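PDB 4EZI: Alpha/beta hydrolase from Legionella pneumophila subsp. pneumophila str. Philadelphia 1, which adopts the alpha/beta-hydrolase fold and is of unproven function, possibly acting as a triacylglycerol lipase. Local coordinates for residues Pro116-Leu119 and Gly120-Asp123; Asp143-Phe146 and Ala147-Leu151; Ile176-Phe179 and Glu180-Lys184; Phe366-Phe369 and Glu370-Glu373. One frame throughout, in Å; residues are numbered along the deposited sequence.

Overall arrangement
Three of the four contacts follow one another round one side of the alpha/beta-hydrolase core. In contact 1 the loop leaves strand 112-116; its P116 CB touches M144 CG of contact 2 at 3.9 Å. Contact 2 in turn meets contact 3 where L145 CD2 packs 3.9 Å from M178 CE, so helices 134-154 and 170-185 lie against each other. Contact 4 ends helix 355-370, its centre about 21 Å from that of contact 3. Y118 of contact 1 touches the probable nucleophile elbow, from which helix 170-185 of contact 3 leads off. A bound di(hydroxyethyl)ether lies about 9 Å from the side chain of Y118 and about 12 Å from that of V177.

Contact 1: residues Pro116-Leu119 and Gly120-Asp123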
loop_
_atom_site.group_PDB
_atom_site.type_symbol
_atom_site.label_atom_id
_atom_site.label_comp_id
_atom_site.label_asym_id
_atom_site.label_seq_id
_atom_site.Cartn_x
_atom_site.Cartn_y
_atom_site.Cartn_z
ATOM N N PRO A 116 4.411 1.057 7.213
ATOM C CA PRO A 116 3.989 -0.199 7.848
ATOM C C PRO A 116 4.426 -1.414 7.023
ATOM O O PRO A 116 4.420 -1.355 5.793
ATOM C CB PRO A 116 2.467 -0.107 7.868
ATOM C CG PRO A 116 2.137 0.820 6.720
ATOM C CD PRO A 116 3.253 1.832 6.715
ATOM N N ASP A 117 4.700 -2.532 7.688
ATOM C CA ASP A 117 4.936 -3.777 6.974
ATOM C C ASP A 117 3.664 -4.466 6.508
ATOM O O ASP A 117 3.685 -5.196 5.518
ATOM C CB ASP A 117 5.737 -4.779 7.832
ATOM C CG ASP A 117 7.159 -4.368 8.095
ATOM O OD1 ASP A 117 7.713 -3.508 7.378
ATOM O OD2 ASP A 117 7.755 -4.950 9.027
ATOM N N TYR A 118 2.592 -4.264 7.263
ATOM C CA TYR A 118 1.279 -4.947 7.181
ATOM C C TYR A 118 1.281 -6.243 8.006
ATOM O O TYR A 118 2.313 -6.840 8.303
ATOM C CB TYR A 118 0.818 -5.306 5.773
ATOM C CG TYR A 118 0.696 -4.201 4.772
ATOM C CD1 TYR A 118 0.344 -2.918 5.112
ATOM C CD2 TYR A 118 0.861 -4.490 3.431
ATOM C CE1 TYR A 118 0.205 -1.931 4.143
ATOM C CE2 TYR A 118 0.694 -3.522 2.466
ATOM C CZ TYR A 118 0.371 -2.226 2.810
ATOM O OH TYR A 118 0.185 -1.258 1.834
ATOM N N LEU A 119 0.088 -6.673 8.378
ATOM C CA LEU A 119 -0.094 -7.945 9.067
ATOM C C LEU A 119 0.378 -9.109 8.216
ATOM O O LEU A 119 0.287 -9.099 6.981
ATOM C CB LEU A 119 -1.562 -8.135 9.428
ATOM C CG LEU A 119 -2.167 -7.095 10.362
ATOM C CD1 LEU A 119 -3.602 -7.515 10.707
ATOM C CD2 LEU A 119 -1.335 -6.876 11.613
ATOM N N GLY A 120 0.885 -10.139 8.891
ATOM C CA GLY A 120 1.367 -11.333 8.238
ATOM C C GLY A 120 2.739 -11.207 7.608
ATOM O O GLY A 120 3.228 -12.165 7.007
ATOM N N LEU A 121 3.360 -10.041 7.738
ATOM C CA LEU A 121 4.661 -9.770 7.134
ATOM C C LEU A 121 5.573 -9.186 8.217
ATOM O O LEU A 121 5.140 -8.837 9.316
ATOM C CB LEU A 121 4.541 -8.824 5.953
ATOM C CG LEU A 121 3.613 -9.294 4.839
ATOM C CD1 LEU A 121 3.376 -8.161 3.839
ATOM C CD2 LEU A 121 4.114 -10.543 4.118
ATOM N N GLY A 122 6.853 -9.056 7.897
ATOM C CA GLY A 122 7.814 -8.541 8.878
ATOM C C GLY A 122 7.858 -9.408 10.117
ATOM O O GLY A 122 7.938 -10.636 10.028
ATOM N N ASP A 123 7.775 -8.761 11.268
ATOM C CA ASP A 123 7.848 -9.456 12.556
ATOM C C ASP A 123 6.498 -9.981 13.025
ATOM O O ASP A 123 6.418 -10.647 14.053
ATOM C CB ASP A 123 8.363 -8.505 13.654
ATOM C CG ASP A 123 9.774 -7.963 13.432
ATOM O OD1 ASP A 123 10.545 -8.500 12.626
ATOM O OD2 ASP A 123 10.118 -6.990 14.170
HETATM O O HOH W 1 3.959 -6.449 10.588
#
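With CG of L121 set opposite its carbonyl carbon (chi1 -57°), the isobutyl group folds back over the residue just before its turn, and CD1 comes to rest 3.4 Å from D117 O. The same choice at D117 (chi1 -68°) sends the carboxylate across to the returning chain, where OD2 lies 3.6 Å from G122 CA. That oxygen is held by the hydroxyls of S92 and S61, so the serines position the acid beside a glycine, whose lack of a side chain leaves room for it. Between these two approaches the backbone reverses from Y118 to L121. Its closing bond, L121 N to Y118 O, is weak at 3.4 Å and bent to 144°. A water reinforces it by donating to Y118 O (2.8 Å) and to L121 O (3.0 Å). The aromatic ring of Y118 leads away from the turn, and its hydroxyl is bonded to H81 O and S174 OG, next to the probable nucleophile elbow. L119 and G120 take the two central places of a type II beta turn, with glycine third at positive phi, as is classic for this turn; here it shapes the buried loop after strand 112-116 of the alpha/beta-hydrolase sheet.

Contact 2: residues Asp143-Phe146 and Ala147-Leu151; sequences DMLF and AAKEL
The side chains of K149 and E150 pass across the carbonyl oxygens of L145 and F146, touching them chiefly with CG. K149 CG is 3.5 Å from L145 O, while its CD approaches L145 CD1 more loosely at 4.4 Å. At E150 the CG sits 3.4 Å from F146 O; its chi1 of -65° places that methylene beside the backbone N, which brings it against this oxygen. The CB of A147 fits in the same fashion against D143 O, at 3.4 Å. The i to i+4 backbone bonds of the helix set this spacing: A147 N to D143 O and A148 N to M144 O are both 2.9 Å, and the next two bonds continue the series from K149 and E150. Farther out, the E150 carboxylate is fixed by the chain's beginning, its OE2 bonded to K7 N and OE1 to L8 N, while D143 OD2 is bonded to T50 OG1. The helix is therefore tied at polar points on its flank. Its inner side, formed by selenomethionine M144, A148 and L151, lies on the sheet: M144 reaches strands 41-51, 57-67 and 112-116, A148 touches the latter two, and L151 packs on strand 57-67.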
loop_
_atom_site.group_PDB
_atom_site.type_symbol
_atom_site.label_atom_id
_atom_site.label_comp_id
_atom_site.label_asym_id
_atom_site.label_seq_id
_atom_site.Cartn_x
_atom_site.Cartn_y
_atom_site.Cartn_z
ATOM N N ASP A 143 -2.595 2.538 12.999
ATOM C CA ASP A 143 -1.913 2.225 14.261
ATOM C C ASP A 143 -0.392 2.389 14.144
ATOM O O ASP A 143 0.254 2.826 15.091
ATOM C CB ASP A 143 -2.308 0.842 14.753
ATOM C CG ASP A 143 -3.770 0.785 15.217
ATOM O OD1 ASP A 143 -4.334 1.851 15.547
ATOM O OD2 ASP A 143 -4.324 -0.345 15.276
HETATM N N MSE A 144 0.160 2.053 12.981
HETATM C CA MSE A 144 1.581 2.318 12.708
HETATM C C MSE A 144 1.888 3.815 12.817
HETATM O O MSE A 144 2.867 4.217 13.422
HETATM C CB MSE A 144 1.941 1.798 11.314
HETATM C CG MSE A 144 3.345 2.161 10.863
HETATM SE SE MSE A 144 4.703 1.110 11.721
HETATM C CE MSE A 144 6.173 2.254 11.237
ATOM N N LEU A 145 1.038 4.641 12.234
ATOM C CA LEU A 145 1.220 6.083 12.268
ATOM C C LEU A 145 1.223 6.580 13.703
ATOM O O LEU A 145 2.102 7.362 14.102
ATOM C CB LEU A 145 0.140 6.771 11.427
ATOM C CG LEU A 145 0.113 8.299 11.508
ATOM C CD1 LEU A 145 1.411 8.925 10.999
ATOM C CD2 LEU A 145 -1.130 8.814 10.758
ATOM N N PHE A 146 0.251 6.144 14.495
ATOM C CA PHE A 146 0.186 6.581 15.890
ATOM C C PHE A 146 1.425 6.137 16.660
ATOM O O PHE A 146 1.980 6.893 17.465
ATOM C CB PHE A 146 -1.074 6.064 16.578
ATOM C CG PHE A 146 -2.351 6.645 16.037
ATOM C CD1 PHE A 146 -2.381 7.885 15.435
ATOM C CD2 PHE A 146 -3.532 5.947 16.147
ATOM C CE1 PHE A 146 -3.575 8.405 14.945
ATOM C CE2 PHE A 146 -4.715 6.463 15.678
ATOM C CZ PHE A 146 -4.741 7.683 15.079
ATOM N N ALA A 147 1.850 4.897 16.437
ATOM C CA ALA A 147 3.064 4.391 17.103
ATOM C C ALA A 147 4.298 5.190 16.704
ATOM O O ALA A 147 5.159 5.446 17.558
ATOM C CB ALA A 147 3.242 2.896 16.788
ATOM N N ALA A 148 4.376 5.592 15.443
ATOM C CA ALA A 148 5.486 6.394 14.986
ATOM C C ALA A 148 5.506 7.770 15.637
ATOM O O ALA A 148 6.562 8.298 15.988
ATOM C CB ALA A 148 5.453 6.533 13.475
ATOM N N LYS A 149 4.327 8.347 15.837
ATOM C CA LYS A 149 4.237 9.611 16.540
ATOM C C LYS A 149 4.654 9.465 17.992
ATOM O O LYS A 149 5.263 10.374 18.562
ATOM C CB LYS A 149 2.846 10.211 16.399
ATOM C CG LYS A 149 2.586 10.685 14.949
ATOM C CD LYS A 149 1.241 11.291 14.692
ATOM C CE LYS A 149 1.237 12.753 15.119
ATOM N NZ LYS A 149 -0.032 13.415 14.758
ATOM N N GLU A 150 4.296 8.345 18.604
ATOM C CA GLU A 150 4.802 8.068 19.954
ATOM C C GLU A 150 6.327 8.014 20.004
ATOM O O GLU A 150 6.959 8.540 20.936
ATOM C CB GLU A 150 4.233 6.763 20.521
ATOM C CG GLU A 150 2.726 6.767 20.749
ATOM C CD GLU A 150 2.161 5.405 21.112
ATOM O OE1 GLU A 150 2.879 4.595 21.721
ATOM O OE2 GLU A 150 0.973 5.138 20.790
ATOM N N LEU A 151 6.927 7.361 19.013
ATOM C CA LEU A 151 8.399 7.327 18.930
ATOM C C LEU A 151 8.977 8.723 18.834
ATOM O O LEU A 151 9.921 9.065 19.575
ATOM C CB LEU A 151 8.839 6.451 17.755
ATOM C CG LEU A 151 10.349 6.389 17.535
ATOM C CD1 LEU A 151 11.050 5.694 18.702
ATOM C CD2 LEU A 151 10.643 5.718 16.179
#

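Contact 3: residues Ile176-Phe179 and Glu180-Lys184; sequences IVMF and EMLAK
Apolar packing is carried by selenomethionine M178 and L182, whose side chains run side by side and point the same way. M178 is extended, with CG opposite the backbone N (chi1 177°), whereas L182 turns its CG to the other side, opposite the carbonyl carbon (chi1 -77°). The difference lets L182 lean back toward the earlier turn: its CD1 comes 4.2 Å from M178 CG, and its CG rests 3.4 Å from M178 O. Both side chains, like F179, meet L165 of the adjoining strand 162-168. Backbone hydrogen bonding supplies the frame. L182 N donates to M178 O at 2.8 Å, and E180, M181 and A183 repeat the same step from I176, V177 and F179. The third kind of interaction is water-mediated and gathers on V177 O, which takes two donors, M181 N at 3.0 Å and a water at 2.8 Å. That water also donates to E180 OE1 at 3.0 Å, joining a backbone acceptor to the carboxylate three residues on. The same OE1 is bonded to H301 ND1, so a loop residue and the water together restrain the acid. On the neighbouring flank selenomethionine M181 packs on E135, A138 and I142 of helix 134-154. Helix 170-185 is the helix of the crossover in the beta-alpha-beta unit 162-168, 170-185, 193-197, and it begins within the probable nucleophile elbow characteristic of alpha/beta hydrolases.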
loop_
_atom_site.group_PDB
_atom_site.type_symbol
_atom_site.label_atom_id
_atom_site.label_comp_id
_atom_site.label_asym_id
_atom_site.label_seq_id
_atom_site.Cartn_x
_atom_site.Cartn_y
_atom_site.Cartn_z
ATOM N N ILE A 176 -6.154 4.634 0.401
ATOM C CA ILE A 176 -7.545 5.079 0.324
ATOM C C ILE A 176 -8.346 4.625 1.549
ATOM O O ILE A 176 -9.086 5.424 2.134
ATOM C CB ILE A 176 -8.193 4.585 -0.972
ATOM C CG1 ILE A 176 -7.698 5.381 -2.178
ATOM C CG2 ILE A 176 -9.743 4.601 -0.888
ATOM C CD1 ILE A 176 -8.342 6.831 -2.255
ATOM N N VAL A 177 -8.194 3.368 1.965
ATOM C CA VAL A 177 -8.965 2.879 3.114
ATOM C C VAL A 177 -8.471 3.484 4.439
ATOM O O VAL A 177 -9.272 3.768 5.343
ATOM C CB VAL A 177 -9.095 1.331 3.147
ATOM C CG1 VAL A 177 -9.814 0.860 1.881
ATOM C CG2 VAL A 177 -7.746 0.629 3.349
HETATM N N MSE A 178 -7.169 3.749 4.535
HETATM C CA MSE A 178 -6.609 4.477 5.670
HETATM C C MSE A 178 -7.218 5.888 5.738
HETATM O O MSE A 178 -7.616 6.346 6.809
HETATM C CB MSE A 178 -5.095 4.568 5.492
HETATM C CG MSE A 178 -4.401 5.365 6.574
HETATM SE SE MSE A 178 -2.523 5.518 6.187
HETATM C CE MSE A 178 -2.042 6.271 7.890
ATOM N N PHE A 179 -7.231 6.576 4.611
ATOM C CA PHE A 179 -7.814 7.928 4.517
ATOM C C PHE A 179 -9.283 7.942 4.970
ATOM O O PHE A 179 -9.691 8.765 5.799
ATOM C CB PHE A 179 -7.672 8.356 3.074
ATOM C CG PHE A 179 -8.115 9.774 2.740
ATOM C CD1 PHE A 179 -8.121 10.831 3.648
ATOM C CD2 PHE A 179 -8.476 10.032 1.433
ATOM C CE1 PHE A 179 -8.475 12.117 3.230
ATOM C CE2 PHE A 179 -8.796 11.311 1.011
ATOM C CZ PHE A 179 -8.807 12.344 1.923
ATOM N N GLU A 180 -10.069 6.983 4.467
ATOM C CA GLU A 180 -11.459 6.869 4.823
ATOM C C GLU A 180 -11.626 6.683 6.322
ATOM O O GLU A 180 -12.480 7.331 6.952
ATOM C CB GLU A 180 -12.102 5.714 4.031
ATOM C CG GLU A 180 -13.563 5.519 4.303
ATOM C CD GLU A 180 -14.148 4.378 3.538
ATOM O OE1 GLU A 180 -13.428 3.374 3.338
ATOM O OE2 GLU A 180 -15.333 4.464 3.154
HETATM N N MSE A 181 -10.846 5.779 6.896
HETATM C CA MSE A 181 -10.955 5.461 8.307
HETATM C C MSE A 181 -10.469 6.594 9.197
HETATM O O MSE A 181 -11.039 6.818 10.264
HETATM C CB MSE A 181 -10.226 4.156 8.622
HETATM C CG MSE A 181 -10.427 3.660 10.045
HETATM SE SE MSE A 181 -9.575 1.956 10.410
HETATM C CE MSE A 181 -10.834 0.765 9.493
ATOM N N LEU A 182 -9.429 7.300 8.780
ATOM C CA LEU A 182 -9.007 8.492 9.518
ATOM C C LEU A 182 -10.131 9.533 9.576
ATOM O O LEU A 182 -10.441 10.075 10.638
ATOM C CB LEU A 182 -7.750 9.108 8.904
ATOM C CG LEU A 182 -6.427 8.383 9.211
ATOM C CD1 LEU A 182 -5.312 9.019 8.389
ATOM C CD2 LEU A 182 -6.108 8.401 10.707
ATOM N N ALA A 183 -10.762 9.789 8.435
ATOM C CA ALA A 183 -11.834 10.777 8.374
ATOM C C ALA A 183 -13.012 10.350 9.253
ATOM O O ALA A 183 -13.652 11.180 9.899
ATOM C CB ALA A 183 -12.272 11.000 6.930
ATOM N N LYS A 184 -13.307 9.060 9.284
ATOM C CA LYS A 184 -14.443 8.548 10.049
ATOM C C LYS A 184 -14.146 8.466 11.540
ATOM O O LYS A 184 -14.953 8.947 12.354
ATOM C CB LYS A 184 -14.856 7.173 9.526
ATOM C CG LYS A 184 -15.962 6.491 10.356
ATOM C CD LYS A 184 -16.235 5.079 9.856
ATOM C CE LYS A 184 -16.830 4.209 10.975
ATOM N NZ LYS A 184 -16.913 2.750 10.611
HETATM O O HOH W 2 -11.752 2.443 5.595
#

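Contact 4: residues Phe366-Phe369 and Glu370-Glu373; sequences FKQF and ERQE
R371 folds back over K367 and Q368 just where helix 355-370 of the alpha/beta-hydrolase fold comes to an end, and its course traces the last turn. From CB, 3.7 Å from K367 O, the chain passes to CG, which lies 3.3 Å from the same oxygen. CG stands between the backbone N and the carbonyl carbon (chi1 71°), and this cramped choice directs the rest of the extended chain back along the helix. The guanidinium then lies flat above Q368, one face having Q368 CA over its centre, 3.6 Å from the plane, while NH1 ends 3.6 Å from K367 O. R371, exposed and touching a crystal neighbour, may owe some of this pose to the lattice. Its own N still donates to K367 O, one of the closing bonds of the helix. On another side of the turn K367 is bent at chi2 and forms a salt bridge with E370, NZ to OE1 at 2.8 Å, approaching on the syn side; A109 O also accepts from that NZ, and Y111 OH is bonded to OE1. F369 and Q372 run alongside each other, CE1 to NE2 at 3.8 Å, their ring and amide planes 49° apart. A water joins the two ends of this turn, donating to Q368 O at 2.8 Å and to Q372 OE1 at 2.6 Å.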
loop_
_atom_site.group_PDB
_atom_site.type_symbol
_atom_site.label_atom_id
_atom_site.label_comp_id
_atom_site.label_asym_id
_atom_site.label_seq_id
_atom_site.Cartn_x
_atom_site.Cartn_y
_atom_site.Cartn_z
ATOM N N PHE A 366 2.577 16.470 -2.759
ATOM C CA PHE A 366 2.743 16.787 -1.354
ATOM C C PHE A 366 3.454 18.117 -1.153
ATOM O O PHE A 366 3.065 18.924 -0.298
ATOM C CB PHE A 366 3.477 15.662 -0.625
ATOM C CG PHE A 366 2.705 14.365 -0.603
ATOM C CD1 PHE A 366 1.324 14.340 -0.823
ATOM C CD2 PHE A 366 3.367 13.163 -0.409
ATOM C CE1 PHE A 366 0.634 13.164 -0.798
ATOM C CE2 PHE A 366 2.660 11.960 -0.378
ATOM C CZ PHE A 366 1.296 11.959 -0.575
ATOM N N LYS A 367 4.443 18.393 -1.979
ATOM C CA LYS A 367 5.141 19.677 -1.896
ATOM C C LYS A 367 4.191 20.856 -2.154
ATOM O O LYS A 367 4.292 21.900 -1.496
ATOM C CB LYS A 367 6.321 19.704 -2.854
ATOM C CG LYS A 367 7.508 18.851 -2.396
ATOM C CD LYS A 367 8.283 19.555 -1.286
ATOM C CE LYS A 367 9.181 18.601 -0.531
ATOM N NZ LYS A 367 9.779 19.277 0.666
ATOM N N GLN A 368 3.249 20.681 -3.085
ATOM C CA GLN A 368 2.260 21.704 -3.376
ATOM C C GLN A 368 1.473 22.051 -2.128
ATOM O O GLN A 368 1.234 23.225 -1.854
ATOM C CB GLN A 368 1.328 21.245 -4.493
ATOM C CG GLN A 368 0.261 22.256 -4.853
ATOM C CD GLN A 368 -0.639 21.800 -5.983
ATOM O OE1 GLN A 368 -0.271 20.940 -6.790
ATOM N NE2 GLN A 368 -1.829 22.395 -6.052
ATOM N N PHE A 369 1.072 21.044 -1.366
ATOM C CA PHE A 369 0.286 21.257 -0.169
ATOM C C PHE A 369 1.110 21.556 1.070
ATOM O O PHE A 369 0.590 22.143 2.021
ATOM C CB PHE A 369 -0.788 20.165 -0.022
ATOM C CG PHE A 369 -1.809 20.291 -1.088
ATOM C CD1 PHE A 369 -2.736 21.322 -1.010
ATOM C CD2 PHE A 369 -1.748 19.531 -2.255
ATOM C CE1 PHE A 369 -3.609 21.548 -2.041
ATOM C CE2 PHE A 369 -2.644 19.747 -3.284
ATOM C CZ PHE A 369 -3.573 20.762 -3.165
ATOM N N GLU A 370 2.395 21.231 1.039
ATOM C CA GLU A 370 3.320 21.657 2.087
ATOM C C GLU A 370 3.435 23.182 2.124
ATOM O O GLU A 370 3.499 23.771 3.198
ATOM C CB GLU A 370 4.701 21.047 1.814
ATOM C CG GLU A 370 5.751 21.411 2.864
ATOM C CD GLU A 370 7.085 20.637 2.700
ATOM O OE1 GLU A 370 7.284 19.950 1.686
ATOM O OE2 GLU A 370 7.925 20.717 3.606
ATOM N N ARG A 371 3.489 23.791 0.944
ATOM C CA ARG A 371 3.829 25.229 0.787
ATOM C C ARG A 371 2.615 26.149 0.693
ATOM O O ARG A 371 2.693 27.279 0.185
ATOM C CB ARG A 371 4.786 25.437 -0.414
ATOM C CG ARG A 371 4.154 25.232 -1.772
ATOM C CD ARG A 371 5.151 25.315 -2.869
ATOM N NE ARG A 371 4.502 25.155 -4.164
ATOM C CZ ARG A 371 4.624 24.103 -4.983
ATOM N NH1 ARG A 371 5.413 23.061 -4.703
ATOM N NH2 ARG A 371 3.947 24.091 -6.125
ATOM N N GLN A 372 1.504 25.698 1.252
ATOM C CA GLN A 372 0.360 26.568 1.478
ATOM C C GLN A 372 -0.282 26.132 2.779
ATOM O O GLN A 372 0.005 25.045 3.312
ATOM C CB GLN A 372 -0.621 26.547 0.291
ATOM C CG GLN A 372 -1.220 25.186 -0.006
ATOM C CD GLN A 372 -2.209 25.200 -1.188
ATOM O OE1 GLN A 372 -1.814 25.135 -2.364
ATOM N NE2 GLN A 372 -3.498 25.207 -0.871
ATOM N N GLU A 373 -1.149 26.982 3.309
ATOM C CA GLU A 373 -1.783 26.673 4.572
ATOM C C GLU A 373 -0.711 26.195 5.591
ATOM O O GLU A 373 -0.960 25.247 6.325
ATOM C CB GLU A 373 -2.910 25.628 4.296
ATOM C CG GLU A 373 -3.581 24.898 5.490
ATOM C CD GLU A 373 -4.890 24.175 5.153
ATOM O OE1 GLU A 373 -5.526 24.501 4.124
ATOM O OE2 GLU A 373 -5.299 23.293 5.948
HETATM O O HOH W 3 0.587 25.478 -3.297
#